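PDB 5I2A: diol-dehydratase from Roseburia inulinivorans, which probably acts as a B12-independent glycyl radical lyase that dehydrates 1,2-propanediol. Local coordinates for residues A[437-441]-A[693-697]; A[456-461]-A[499-504]; A[464-468]-A[477-483]; A[671-676]-A[744-749]. All coordinates share one frame; numbering follows the deposited sequence.

Contact 1: residues A[437-441]-A[693-697]; sequences GCVEP and LYPVS. With EDO (1,2-ethanediol), chain C.
The Tyr694 ring meets three neighbouring side chains of segment 437-441. Val439 comes in obliquely, with its CG2 3.4 Å from Tyr694 CD2. Cys438 lies over one face, shifted toward the rim, with CB 4.2 Å from Tyr694 CD1. Its SG makes an oblique sulfur-aromatic contact with the same ring and also touches Val696 CG2. Glu440 reaches the phenol end, and its carboxylate plane is turned only 24° from the ring plane. Glu440 CD is 3.1 Å from Tyr694 OH, but no hydrogen bond joins the two groups. The hydroxyl is bonded to His451 O.

The Glu440 chain bends at chi2 (102°), which brings the carboxylate back to its own loop. There Glu440 OE1 accepts from Cys438 N at 2.9 Å and from Val439 N at 2.8 Å, both from the same face of its plane. Glu440 OE2 accepts from O1 of a bound 1,2-ethanediol at 2.6 Å. With an alanine here, both amides would probably lose their shared acceptor, and the diol hydroxyl its mate.

The diol, probably from the crystallisation liquor, is also held by His166, His283, Ser284 and Asp452. Further out, Tyr411 OH binds Cys438 O and Asn346 ND2 binds Gly437 O. The ethanediol only marks where a diol can bind, but with the Gly-Cys-Val-Glu sequence it is consistent with the cysteine loop and substrate pocket of glycyl radical dehydratases.

Contact 2: residues A[456-461]-A[499-504]; sequences FNMCRP and QMLYNI
Met500 provides the sulfur contacts between the two segments. Its SD lies at the edge of the Phe456 ring, 3.8 Å from Phe456 CE1 and close to the ring plane, a Met-aromatic contact. The same Met500 SD is 3.6 Å from Pro461 CG. Bends at chi2 (-77°) and chi3 curl the Met500 chain, and its methyl turns to Met458. There Met500 CE meets Met458 CE at 3.8 Å.

The remaining apolar contacts lie around the far end of the phenyl ring and at Pro461. Phe456 CZ is 3.9 Å from Ile504 CG1, and the two side chains cross at about a right angle. Phe456 CE2 approaches Asn503 CB and, at the ring edge, the Asn503 backbone carbonyl. Pro461 CB packs on Gln499 CB at 3.7 Å. Strand 454-457 and the first turn of helix 459-467 are thus laid against the long helix 489-521. Tyr674 of helix 661-678 also touches Phe456, Met500 and Ile504.

No hydrogen bond crosses between the segments; the polar bonds stay within each one. Asn457 OD1 accepts from Cys459 N at 2.9 Å, a capping bond at the turn into the helix. Asn503 ND2 reaches back to Gln499 O at 3.0 Å, with an N-H...O angle of 160°. The Gln499 amide is turned to Ser477, Ile478 and Thr480.

Contact 3: residues A[464-468]-A[477-483]; sequences MVFSN and SIQTGNV
Asn468 sits against Gln479 and Gly481 just where helix 459-467 ends in a Schellman motif. Its phi is positive, and the chain turns off the helix here. The Asn468 CG lies anti to the backbone N (chi1 -166°), which carries the amide across to the 477-483 loop. Asn468 OD1 accepts from Gly481 N at 2.7 Å. This donor stands well above the carbonyl plane of the Asn468 amide, 49° out of it. Thr480 N is also near OD1, but its angle is too poor for a bond.

The Gln479 side chain meets Asn468 at its backbone carbonyl. The chain bends at chi2, and Asn468 O lies almost in the plane of the Gln479 amide. Gln479 NE2 donates to Asn468 O at 3.0 Å, with a nearly straight angle of 167°. Asn468 is therefore gripped through both its side chain and its backbone carbonyl.

Val483 points to the last turn of the helix. Its CG1 is 3.4 Å from Phe466 O, and its CG2 is 4.2 Å from Phe466 CD1, where the two side chains approach obliquely. Phe466 also meets Phe492 of helix 489-521 edge-to-face. At the other end of the loop Met464 CG packs on Ser477 CB, while Ser477 OG is bonded to Gln499.

Two waters bridge the segments. One donates to Val465 O and to Gly481 O and accepts from Thr480 OG1, a hydroxyl that also takes a bond from Gln499 NE2. A second accepts from Val483 N at 2.8 Å and donates to Phe466 O at the same length.

Contact 4: residues A[671-676]-A[744-749]; sequences AYFYTR and LDHAIA
Asp745 meets Tyr672 along most of its length. Its CB lies 3.2 Å from Tyr672 OH and also close to CZ of the ring. A chi1 of -173° swings CG away from the backbone N, which sets the carboxylate beside the phenol end. The carboxylate and ring planes are nearly perpendicular, 83° apart. At the tip, Asp745 OD2 accepts from Tyr672 OH at 2.6 Å through its anti lone pair. Asp745 OD1 turns back to its own segment and accepts from Ile748 N at 3.1 Å. This donor comes from above the carboxylate plane. A leucine in place of Asp745 would probably strand the Tyr672 hydroxyl and leave the Ile748 amide without its acceptor.

Ile748 packs beside this pair. Its CD1 lies at the edge of the Tyr672 ring, 4.0 Å from Tyr672 CE1, and 3.7 Å from Arg676 CG. Its CG2 meets Thr675 OG1 at 3.5 Å. Arg676 NH2 lies over one face of the Tyr672 ring, shifted toward the rim. Deeper in, Thr675 CG2 packs on Ala749 CB, and Ala671 CB meets Leu744 CD2 at 4.3 Å.

Two waters bridge the segments. One lies between the Thr675 hydroxyl and Asp745 O; the other donates to the backbone oxygens Thr675 O and Ile748 O. Arg423 also binds Ile748 O. The bond from OD1 to an amide three residues on is an Asx motif. It lies in the loop that packs on helix 661-678, joining that helix to the glycine radical region of the chain.

The contacts run outward from the core. Contact 1 has its centre about 6 Å from the centre of the chain, contact 3 about 32 Å, and contacts 2 and 4 lie between. Along the chain, contact 3 is nested inside the loop closed by contact 2, and both are nested in that of contact 1. Contacts 2 and 3 share helix 459-467, and their centres are about 12 Å apart. Contact 4 crosses contact 1 in sequence and touches it through Leu693, which packs on Tyr674 and Ala749. Tyr674 also packs on contact 2, which touches contact 3 through Gln499. This touching series links the diol site to loop 477-483.

Contact 1: residues A[437-441]-A[693-697]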
loop_
_atom_site.group_PDB
_atom_site.type_symbol
_atom_site.label_atom_id
_atom_site.label_comp_id
_atom_site.label_asym_id
_atom_site.label_seq_id
_atom_site.Cartn_x
_atom_site.Cartn_y
_atom_site.Cartn_z
ATOM N N GLY A 437 -21.995 16.044 -10.845
ATOM C CA GLY A 437 -23.057 15.058 -10.918
ATOM C C GLY A 437 -24.465 15.639 -10.834
ATOM O O GLY A 437 -24.930 16.280 -11.772
ATOM N N CYS A 438 -25.137 15.407 -9.712
ATOM C CA CYS A 438 -26.503 15.883 -9.508
ATOM C C CYS A 438 -26.553 17.290 -8.885
ATOM O O CYS A 438 -27.029 18.223 -9.518
ATOM C CB CYS A 438 -27.285 14.903 -8.630
ATOM S SG CYS A 438 -27.676 13.314 -9.449
ATOM N N VAL A 439 -26.069 17.438 -7.650
ATOM C CA VAL A 439 -26.191 18.706 -6.930
ATOM C C VAL A 439 -24.981 19.022 -6.036
ATOM O O VAL A 439 -25.065 19.872 -5.148
ATOM C CB VAL A 439 -27.446 18.733 -6.041
ATOM C CG1 VAL A 439 -28.730 18.627 -6.863
ATOM C CG2 VAL A 439 -27.378 17.646 -4.997
ATOM N N GLU A 440 -23.856 18.357 -6.283
ATOM C CA GLU A 440 -22.737 18.398 -5.345
ATOM C C GLU A 440 -21.693 19.461 -5.716
ATOM O O GLU A 440 -21.015 19.346 -6.719
ATOM C CB GLU A 440 -22.079 17.008 -5.251
ATOM C CG GLU A 440 -23.074 15.866 -5.034
ATOM C CD GLU A 440 -23.368 15.086 -6.311
ATOM O OE1 GLU A 440 -24.470 15.235 -6.876
ATOM O OE2 GLU A 440 -22.504 14.302 -6.728
ATOM N N PRO A 441 -21.564 20.508 -4.899
ATOM C CA PRO A 441 -20.648 21.594 -5.272
ATOM C C PRO A 441 -19.184 21.288 -4.963
ATOM O O PRO A 441 -18.883 20.566 -4.015
ATOM C CB PRO A 441 -21.153 22.775 -4.433
ATOM C CG PRO A 441 -21.813 22.165 -3.268
ATOM C CD PRO A 441 -22.339 20.813 -3.688
ATOM N N LEU A 693 -28.171 15.464 0.525
ATOM C CA LEU A 693 -29.567 15.064 0.612
ATOM C C LEU A 693 -30.168 15.085 -0.796
ATOM O O LEU A 693 -30.814 16.045 -1.204
ATOM C CB LEU A 693 -30.350 15.979 1.561
ATOM C CG LEU A 693 -29.843 16.043 3.008
ATOM C CD1 LEU A 693 -30.408 17.237 3.757
ATOM C CD2 LEU A 693 -30.125 14.749 3.753
ATOM N N TYR A 694 -29.934 14.012 -1.533
ATOM C CA TYR A 694 -30.471 13.877 -2.873
ATOM C C TYR A 694 -30.647 12.399 -3.198
ATOM O O TYR A 694 -30.026 11.551 -2.567
ATOM C CB TYR A 694 -29.572 14.565 -3.899
ATOM C CG TYR A 694 -28.188 13.973 -4.131
ATOM C CD1 TYR A 694 -28.012 12.880 -4.977
ATOM C CD2 TYR A 694 -27.046 14.567 -3.580
ATOM C CE1 TYR A 694 -26.762 12.379 -5.239
ATOM C CE2 TYR A 694 -25.763 14.065 -3.851
ATOM C CZ TYR A 694 -25.634 12.967 -4.673
ATOM O OH TYR A 694 -24.397 12.444 -4.965
ATOM N N PRO A 695 -31.528 12.092 -4.153
ATOM C CA PRO A 695 -31.911 10.684 -4.315
ATOM C C PRO A 695 -31.464 9.971 -5.589
ATOM O O PRO A 695 -31.575 8.747 -5.621
ATOM C CB PRO A 695 -33.431 10.766 -4.306
ATOM C CG PRO A 695 -33.687 12.025 -5.101
ATOM C CD PRO A 695 -32.559 12.994 -4.700
ATOM N N VAL A 696 -30.985 10.697 -6.597
ATOM C CA VAL A 696 -30.829 10.141 -7.945
ATOM C C VAL A 696 -32.164 9.455 -8.276
ATOM O O VAL A 696 -33.198 10.085 -8.107
ATOM C CB VAL A 696 -29.625 9.198 -8.076
ATOM C CG1 VAL A 696 -29.208 9.094 -9.555
ATOM C CG2 VAL A 696 -28.445 9.742 -7.264
ATOM N N SER A 697 -32.187 8.187 -8.689
ATOM C CA SER A 697 -33.490 7.538 -8.851
ATOM C C SER A 697 -33.715 6.476 -7.766
ATOM O O SER A 697 -34.639 5.667 -7.854
ATOM C CB SER A 697 -33.638 6.913 -10.251
ATOM O OG SER A 697 -32.806 5.778 -10.442
HETATM C C1 EDO C . -24.487 12.012 -8.458
HETATM O O1 EDO C . -23.205 12.612 -8.624
HETATM C C2 EDO C . -24.487 10.699 -9.249
HETATM O O2 EDO C . -23.613 9.715 -8.660
#

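Contact 2: residues A[456-461]-A[499-504]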
loop_
_atom_site.group_PDB
_atom_site.type_symbol
_atom_site.label_atom_id
_atom_site.label_comp_id
_atom_site.label_asym_id
_atom_site.label_seq_id
_atom_site.Cartn_x
_atom_site.Cartn_y
_atom_site.Cartn_z
ATOM N N PHE A 456 -28.210 6.384 1.929
ATOM C CA PHE A 456 -28.610 6.031 3.285
ATOM C C PHE A 456 -30.108 6.247 3.468
ATOM O O PHE A 456 -30.611 7.355 3.260
ATOM C CB PHE A 456 -27.832 6.867 4.312
ATOM C CG PHE A 456 -28.097 6.494 5.756
ATOM C CD1 PHE A 456 -29.202 7.002 6.438
ATOM C CD2 PHE A 456 -27.218 5.663 6.442
ATOM C CE1 PHE A 456 -29.423 6.682 7.783
ATOM C CE2 PHE A 456 -27.435 5.330 7.790
ATOM C CZ PHE A 456 -28.539 5.842 8.457
ATOM N N ASN A 457 -30.804 5.195 3.890
ATOM C CA ASN A 457 -32.253 5.256 4.074
ATOM C C ASN A 457 -32.594 5.697 5.500
ATOM O O ASN A 457 -32.507 4.900 6.428
ATOM C CB ASN A 457 -32.880 3.884 3.763
ATOM C CG ASN A 457 -34.407 3.922 3.730
ATOM O OD1 ASN A 457 -35.032 4.790 4.335
ATOM N ND2 ASN A 457 -35.007 2.976 3.004
ATOM N N MET A 458 -32.991 6.953 5.668
ATOM C CA MET A 458 -33.274 7.479 7.003
ATOM C C MET A 458 -34.544 6.869 7.601
ATOM O O MET A 458 -34.763 6.982 8.798
ATOM C CB MET A 458 -33.391 9.017 6.986
ATOM C CG MET A 458 -32.147 9.742 6.435
ATOM S SD MET A 458 -32.392 11.524 6.238
ATOM C CE MET A 458 -32.939 11.945 7.877
ATOM N N CYS A 459 -35.365 6.212 6.786
ATOM C CA CYS A 459 -36.543 5.526 7.316
ATOM C C CYS A 459 -36.228 4.183 7.996
ATOM O O CYS A 459 -37.010 3.708 8.825
ATOM C CB CYS A 459 -37.571 5.283 6.201
ATOM S SG CYS A 459 -38.298 6.773 5.533
ATOM N N ARG A 460 -35.123 3.538 7.625
ATOM C CA ARG A 460 -34.868 2.222 8.210
ATOM C C ARG A 460 -34.529 2.316 9.716
ATOM O O ARG A 460 -35.055 1.525 10.493
ATOM C CB ARG A 460 -33.793 1.473 7.423
ATOM C CG ARG A 460 -34.261 1.063 6.007
ATOM C CD ARG A 460 -34.376 -0.475 5.860
ATOM N NE ARG A 460 -35.479 -0.964 6.647
ATOM C CZ ARG A 460 -35.591 -2.162 7.201
ATOM N NH1 ARG A 460 -34.651 -3.094 7.072
ATOM N NH2 ARG A 460 -36.686 -2.417 7.897
ATOM N N PRO A 461 -33.691 3.296 10.135
ATOM C CA PRO A 461 -33.524 3.494 11.579
ATOM C C PRO A 461 -34.830 3.820 12.302
ATOM O O PRO A 461 -34.960 3.462 13.471
ATOM C CB PRO A 461 -32.553 4.684 11.658
ATOM C CG PRO A 461 -31.721 4.530 10.434
ATOM C CD PRO A 461 -32.752 4.145 9.381
ATOM N N GLN A 499 -30.434 5.099 16.747
ATOM C CA GLN A 499 -30.495 4.193 15.607
ATOM C C GLN A 499 -29.792 4.824 14.403
ATOM O O GLN A 499 -29.118 4.143 13.643
ATOM C CB GLN A 499 -31.942 3.847 15.240
ATOM C CG GLN A 499 -32.644 2.939 16.223
ATOM C CD GLN A 499 -32.097 1.532 16.187
ATOM O OE1 GLN A 499 -31.339 1.165 15.287
ATOM N NE2 GLN A 499 -32.481 0.736 17.160
ATOM N N MET A 500 -29.976 6.128 14.235
ATOM C CA MET A 500 -29.361 6.841 13.133
ATOM C C MET A 500 -27.844 6.845 13.292
ATOM O O MET A 500 -27.133 6.484 12.370
ATOM C CB MET A 500 -29.901 8.269 13.051
ATOM C CG MET A 500 -31.336 8.328 12.527
ATOM S SD MET A 500 -31.414 8.099 10.737
ATOM C CE MET A 500 -30.873 9.709 10.182
ATOM N N LEU A 501 -27.371 7.239 14.473
ATOM C CA LEU A 501 -25.940 7.372 14.726
ATOM C C LEU A 501 -25.212 6.049 14.534
ATOM O O LEU A 501 -24.172 6.001 13.887
ATOM C CB LEU A 501 -25.689 7.919 16.134
ATOM C CG LEU A 501 -24.236 8.253 16.482
ATOM C CD1 LEU A 501 -23.635 9.233 15.488
ATOM C CD2 LEU A 501 -24.131 8.794 17.902
ATOM N N TYR A 502 -25.771 4.975 15.079
ATOM C CA TYR A 502 -25.166 3.654 14.931
ATOM C C TYR A 502 -24.976 3.270 13.464
ATOM O O TYR A 502 -23.892 2.846 13.052
ATOM C CB TYR A 502 -26.017 2.595 15.626
ATOM C CG TYR A 502 -25.443 1.193 15.535
ATOM C CD1 TYR A 502 -24.351 0.823 16.306
ATOM C CD2 TYR A 502 -25.991 0.250 14.677
ATOM C CE1 TYR A 502 -23.830 -0.452 16.232
ATOM C CE2 TYR A 502 -25.474 -1.032 14.595
ATOM C CZ TYR A 502 -24.394 -1.375 15.373
ATOM O OH TYR A 502 -23.877 -2.647 15.307
ATOM N N ASN A 503 -26.032 3.434 12.674
ATOM C CA ASN A 503 -25.982 3.012 11.286
ATOM C C ASN A 503 -25.213 3.972 10.382
ATOM O O ASN A 503 -24.621 3.552 9.398
ATOM C CB ASN A 503 -27.398 2.784 10.779
ATOM C CG ASN A 503 -27.938 1.463 11.258
ATOM O OD1 ASN A 503 -27.522 0.412 10.773
ATOM N ND2 ASN A 503 -28.820 1.499 12.255
ATOM N N ILE A 504 -25.189 5.247 10.739
ATOM C CA ILE A 504 -24.345 6.192 10.019
ATOM C C ILE A 504 -22.873 5.804 10.142
ATOM O O ILE A 504 -22.126 5.837 9.169
ATOM C CB ILE A 504 -24.545 7.627 10.533
ATOM C CG1 ILE A 504 -25.884 8.170 10.042
ATOM C CG2 ILE A 504 -23.410 8.539 10.063
ATOM C CD1 ILE A 504 -26.319 9.431 10.786
#

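Contact 3: residues A[464-468]-A[477-483]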
loop_
_atom_site.group_PDB
_atom_site.type_symbol
_atom_site.label_atom_id
_atom_site.label_comp_id
_atom_site.label_asym_id
_atom_site.label_seq_id
_atom_site.Cartn_x
_atom_site.Cartn_y
_atom_site.Cartn_z
ATOM N N MET A 464 -36.515 0.633 12.927
ATOM C CA MET A 464 -35.825 -0.063 14.008
ATOM C C MET A 464 -36.263 0.433 15.391
ATOM O O MET A 464 -36.191 -0.309 16.367
ATOM C CB MET A 464 -34.306 0.065 13.866
ATOM C CG MET A 464 -33.706 -0.750 12.720
ATOM S SD MET A 464 -34.132 -2.517 12.692
ATOM C CE MET A 464 -35.492 -2.551 11.521
ATOM N N VAL A 465 -36.726 1.670 15.490
ATOM C CA VAL A 465 -37.215 2.128 16.786
ATOM C C VAL A 465 -38.458 1.323 17.170
ATOM O O VAL A 465 -38.595 0.904 18.316
ATOM C CB VAL A 465 -37.532 3.634 16.805
ATOM C CG1 VAL A 465 -38.072 4.050 18.181
ATOM C CG2 VAL A 465 -36.283 4.436 16.480
ATOM N N PHE A 466 -39.338 1.081 16.199
ATOM C CA PHE A 466 -40.561 0.314 16.436
ATOM C C PHE A 466 -40.247 -1.137 16.777
ATOM O O PHE A 466 -40.885 -1.732 17.643
ATOM C CB PHE A 466 -41.497 0.372 15.214
ATOM C CG PHE A 466 -42.284 1.659 15.116
ATOM C CD1 PHE A 466 -43.450 1.830 15.849
ATOM C CD2 PHE A 466 -41.853 2.695 14.302
ATOM C CE1 PHE A 466 -44.182 3.015 15.774
ATOM C CE2 PHE A 466 -42.567 3.874 14.225
ATOM C CZ PHE A 466 -43.739 4.039 14.965
ATOM N N SER A 467 -39.255 -1.694 16.096
ATOM C CA SER A 467 -38.957 -3.114 16.221
ATOM C C SER A 467 -37.834 -3.412 17.203
ATOM O O SER A 467 -37.382 -4.541 17.276
ATOM C CB SER A 467 -38.590 -3.693 14.860
ATOM O OG SER A 467 -37.297 -3.252 14.479
ATOM N N ASN A 468 -37.381 -2.401 17.941
ATOM C CA ASN A 468 -36.258 -2.567 18.868
ATOM C C ASN A 468 -35.055 -3.245 18.205
ATOM O O ASN A 468 -34.431 -4.157 18.766
ATOM C CB ASN A 468 -36.694 -3.353 20.112
ATOM C CG ASN A 468 -35.685 -3.257 21.248
ATOM O OD1 ASN A 468 -34.829 -2.374 21.264
ATOM N ND2 ASN A 468 -35.793 -4.159 22.211
ATOM N N SER A 477 -29.837 -4.300 14.172
ATOM C CA SER A 477 -29.315 -3.020 14.636
ATOM C C SER A 477 -29.241 -3.045 16.161
ATOM O O SER A 477 -29.505 -4.079 16.772
ATOM C CB SER A 477 -30.196 -1.863 14.151
ATOM O OG SER A 477 -29.585 -0.616 14.407
ATOM N N ILE A 478 -28.874 -1.925 16.775
ATOM C CA ILE A 478 -28.854 -1.844 18.235
ATOM C C ILE A 478 -30.265 -1.909 18.820
ATOM O O ILE A 478 -31.241 -1.581 18.142
ATOM C CB ILE A 478 -28.177 -0.554 18.735
ATOM C CG1 ILE A 478 -28.796 0.671 18.068
ATOM C CG2 ILE A 478 -26.695 -0.598 18.462
ATOM C CD1 ILE A 478 -28.295 1.991 18.618
ATOM N N GLN A 479 -30.355 -2.354 20.071
ATOM C CA GLN A 479 -31.620 -2.405 20.807
ATOM C C GLN A 479 -31.812 -1.117 21.597
ATOM O O GLN A 479 -31.170 -0.906 22.615
ATOM C CB GLN A 479 -31.668 -3.609 21.763
ATOM C CG GLN A 479 -32.034 -4.930 21.104
ATOM C CD GLN A 479 -31.120 -5.252 19.941
ATOM O OE1 GLN A 479 -29.944 -5.559 20.134
ATOM N NE2 GLN A 479 -31.647 -5.144 18.719
ATOM N N THR A 480 -32.694 -0.247 21.143
ATOM C CA THR A 480 -32.949 1.024 21.796
ATOM C C THR A 480 -34.127 0.954 22.768
ATOM O O THR A 480 -34.495 1.948 23.376
ATOM C CB THR A 480 -33.229 2.132 20.757
ATOM O OG1 THR A 480 -34.025 1.598 19.696
ATOM C CG2 THR A 480 -31.930 2.678 20.191
ATOM N N GLY A 481 -34.745 -0.216 22.881
ATOM C CA GLY A 481 -35.837 -0.394 23.825
ATOM C C GLY A 481 -37.166 -0.762 23.198
ATOM O O GLY A 481 -37.435 -0.437 22.045
ATOM N N ASN A 482 -37.994 -1.471 23.956
ATOM C CA ASN A 482 -39.350 -1.762 23.520
ATOM C C ASN A 482 -40.089 -0.450 23.260
ATOM O O ASN A 482 -40.182 0.397 24.144
ATOM C CB ASN A 482 -40.089 -2.602 24.564
ATOM C CG ASN A 482 -41.400 -3.148 24.042
ATOM O OD1 ASN A 482 -42.282 -2.392 23.621
ATOM N ND2 ASN A 482 -41.529 -4.468 24.040
ATOM N N VAL A 483 -40.606 -0.285 22.049
ATOM C CA VAL A 483 -41.170 0.999 21.639
ATOM C C VAL A 483 -42.389 1.395 22.484
ATOM O O VAL A 483 -42.673 2.581 22.662
ATOM C CB VAL A 483 -41.557 0.988 20.135
ATOM C CG1 VAL A 483 -42.740 0.067 19.879
ATOM C CG2 VAL A 483 -41.840 2.394 19.643
HETATM O O HOH W 1 -36.658 1.102 20.158
HETATM O O HOH W 2 -40.442 -2.486 20.276
#

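Contact 4: residues A[671-676]-A[744-749]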
loop_
_atom_site.group_PDB
_atom_site.type_symbol
_atom_site.label_atom_id
_atom_site.label_comp_id
_atom_site.label_asym_id
_atom_site.label_seq_id
_atom_site.Cartn_x
_atom_site.Cartn_y
_atom_site.Cartn_z
ATOM N N ALA A 671 -33.349 16.051 10.090
ATOM C CA ALA A 671 -32.252 16.219 9.144
ATOM C C ALA A 671 -30.914 16.307 9.897
ATOM O O ALA A 671 -29.926 15.689 9.492
ATOM C CB ALA A 671 -32.466 17.444 8.283
ATOM N N TYR A 672 -30.904 17.039 11.013
ATOM C CA TYR A 672 -29.695 17.169 11.817
ATOM C C TYR A 672 -29.205 15.833 12.377
ATOM O O TYR A 672 -28.012 15.663 12.569
ATOM C CB TYR A 672 -29.917 18.140 12.973
ATOM C CG TYR A 672 -29.641 19.594 12.653
ATOM C CD1 TYR A 672 -28.537 19.971 11.898
ATOM C CD2 TYR A 672 -30.487 20.591 13.123
ATOM C CE1 TYR A 672 -28.282 21.310 11.631
ATOM C CE2 TYR A 672 -30.246 21.931 12.850
ATOM C CZ TYR A 672 -29.154 22.287 12.113
ATOM O OH TYR A 672 -28.935 23.618 11.855
ATOM N N PHE A 673 -30.114 14.894 12.638
ATOM C CA PHE A 673 -29.712 13.559 13.110
ATOM C C PHE A 673 -28.856 12.833 12.064
ATOM O O PHE A 673 -28.173 11.843 12.371
ATOM C CB PHE A 673 -30.942 12.700 13.461
ATOM C CG PHE A 673 -31.613 13.088 14.750
ATOM C CD1 PHE A 673 -31.084 14.086 15.551
ATOM C CD2 PHE A 673 -32.759 12.438 15.167
ATOM C CE1 PHE A 673 -31.694 14.442 16.756
ATOM C CE2 PHE A 673 -33.374 12.781 16.367
ATOM C CZ PHE A 673 -32.841 13.789 17.157
ATOM N N TYR A 674 -28.917 13.316 10.825
ATOM C CA TYR A 674 -28.106 12.760 9.749
ATOM C C TYR A 674 -26.913 13.664 9.435
ATOM O O TYR A 674 -25.787 13.192 9.348
ATOM C CB TYR A 674 -28.947 12.546 8.485
ATOM C CG TYR A 674 -28.176 11.938 7.328
ATOM C CD1 TYR A 674 -27.853 10.589 7.317
ATOM C CD2 TYR A 674 -27.780 12.713 6.242
ATOM C CE1 TYR A 674 -27.152 10.031 6.257
ATOM C CE2 TYR A 674 -27.084 12.158 5.171
ATOM C CZ TYR A 674 -26.776 10.821 5.187
ATOM O OH TYR A 674 -26.077 10.270 4.142
ATOM N N THR A 675 -27.159 14.966 9.295
ATOM C CA THR A 675 -26.122 15.877 8.810
ATOM C C THR A 675 -25.081 16.266 9.861
ATOM O O THR A 675 -23.940 16.508 9.521
ATOM C CB THR A 675 -26.736 17.169 8.233
ATOM O OG1 THR A 675 -27.510 17.828 9.240
ATOM C CG2 THR A 675 -27.633 16.845 7.022
ATOM N N ARG A 676 -25.461 16.339 11.130
ATOM C CA ARG A 676 -24.505 16.750 12.145
ATOM C C ARG A 676 -23.500 15.655 12.495
ATOM O O ARG A 676 -22.309 15.939 12.565
ATOM C CB ARG A 676 -25.213 17.235 13.402
ATOM C CG ARG A 676 -24.897 18.679 13.688
ATOM C CD ARG A 676 -25.671 19.215 14.854
ATOM N NE ARG A 676 -26.035 20.603 14.613
ATOM C CZ ARG A 676 -27.167 21.149 15.031
ATOM N NH1 ARG A 676 -28.038 20.421 15.717
ATOM N NH2 ARG A 676 -27.417 22.424 14.774
ATOM N N LEU A 744 -35.054 23.685 6.674
ATOM C CA LEU A 744 -33.942 22.769 6.882
ATOM C C LEU A 744 -32.631 23.551 6.909
ATOM O O LEU A 744 -32.536 24.629 6.309
ATOM C CB LEU A 744 -33.877 21.723 5.775
ATOM C CG LEU A 744 -35.088 20.840 5.505
ATOM C CD1 LEU A 744 -34.741 19.881 4.400
ATOM C CD2 LEU A 744 -35.473 20.091 6.771
ATOM N N ASP A 745 -31.617 23.003 7.565
ATOM C CA ASP A 745 -30.269 23.558 7.424
ATOM C C ASP A 745 -29.608 22.954 6.184
ATOM O O ASP A 745 -29.116 21.833 6.232
ATOM C CB ASP A 745 -29.422 23.281 8.666
ATOM C CG ASP A 745 -28.069 23.985 8.631
ATOM O OD1 ASP A 745 -27.573 24.323 7.539
ATOM O OD2 ASP A 745 -27.494 24.188 9.713
ATOM N N HIS A 746 -29.577 23.703 5.088
ATOM C CA HIS A 746 -29.007 23.185 3.850
ATOM C C HIS A 746 -27.496 23.267 3.813
ATOM O O HIS A 746 -26.842 22.390 3.240
ATOM C CB HIS A 746 -29.571 23.934 2.645
ATOM C CG HIS A 746 -31.029 23.697 2.422
ATOM N ND1 HIS A 746 -31.504 22.903 1.402
ATOM C CD2 HIS A 746 -32.118 24.141 3.097
ATOM C CE1 HIS A 746 -32.822 22.868 1.457
ATOM N NE2 HIS A 746 -33.220 23.609 2.475
ATOM N N ALA A 747 -26.952 24.331 4.401
ATOM C CA ALA A 747 -25.523 24.615 4.325
ATOM C C ALA A 747 -24.680 23.538 5.006
ATOM O O ALA A 747 -23.603 23.221 4.536
ATOM C CB ALA A 747 -25.217 25.982 4.935
ATOM N N ILE A 748 -25.180 22.965 6.097
ATOM C CA ILE A 748 -24.447 21.893 6.764
ATOM C C ILE A 748 -24.392 20.638 5.880
ATOM O O ILE A 748 -23.434 19.879 5.955
ATOM C CB ILE A 748 -25.040 21.566 8.156
ATOM C CG1 ILE A 748 -24.072 20.703 8.969
ATOM C CG2 ILE A 748 -26.429 20.918 8.083
ATOM C CD1 ILE A 748 -24.570 20.470 10.418
ATOM N N ALA A 749 -25.393 20.456 5.018
ATOM C CA ALA A 749 -25.356 19.384 4.021
ATOM C C ALA A 749 -24.583 19.847 2.792
ATOM O O ALA A 749 -25.146 20.000 1.704
ATOM C CB ALA A 749 -26.760 18.959 3.628
HETATM O O HOH W 3 -29.395 19.433 8.064
HETATM O O HOH W 4 -22.827 17.156 6.997
#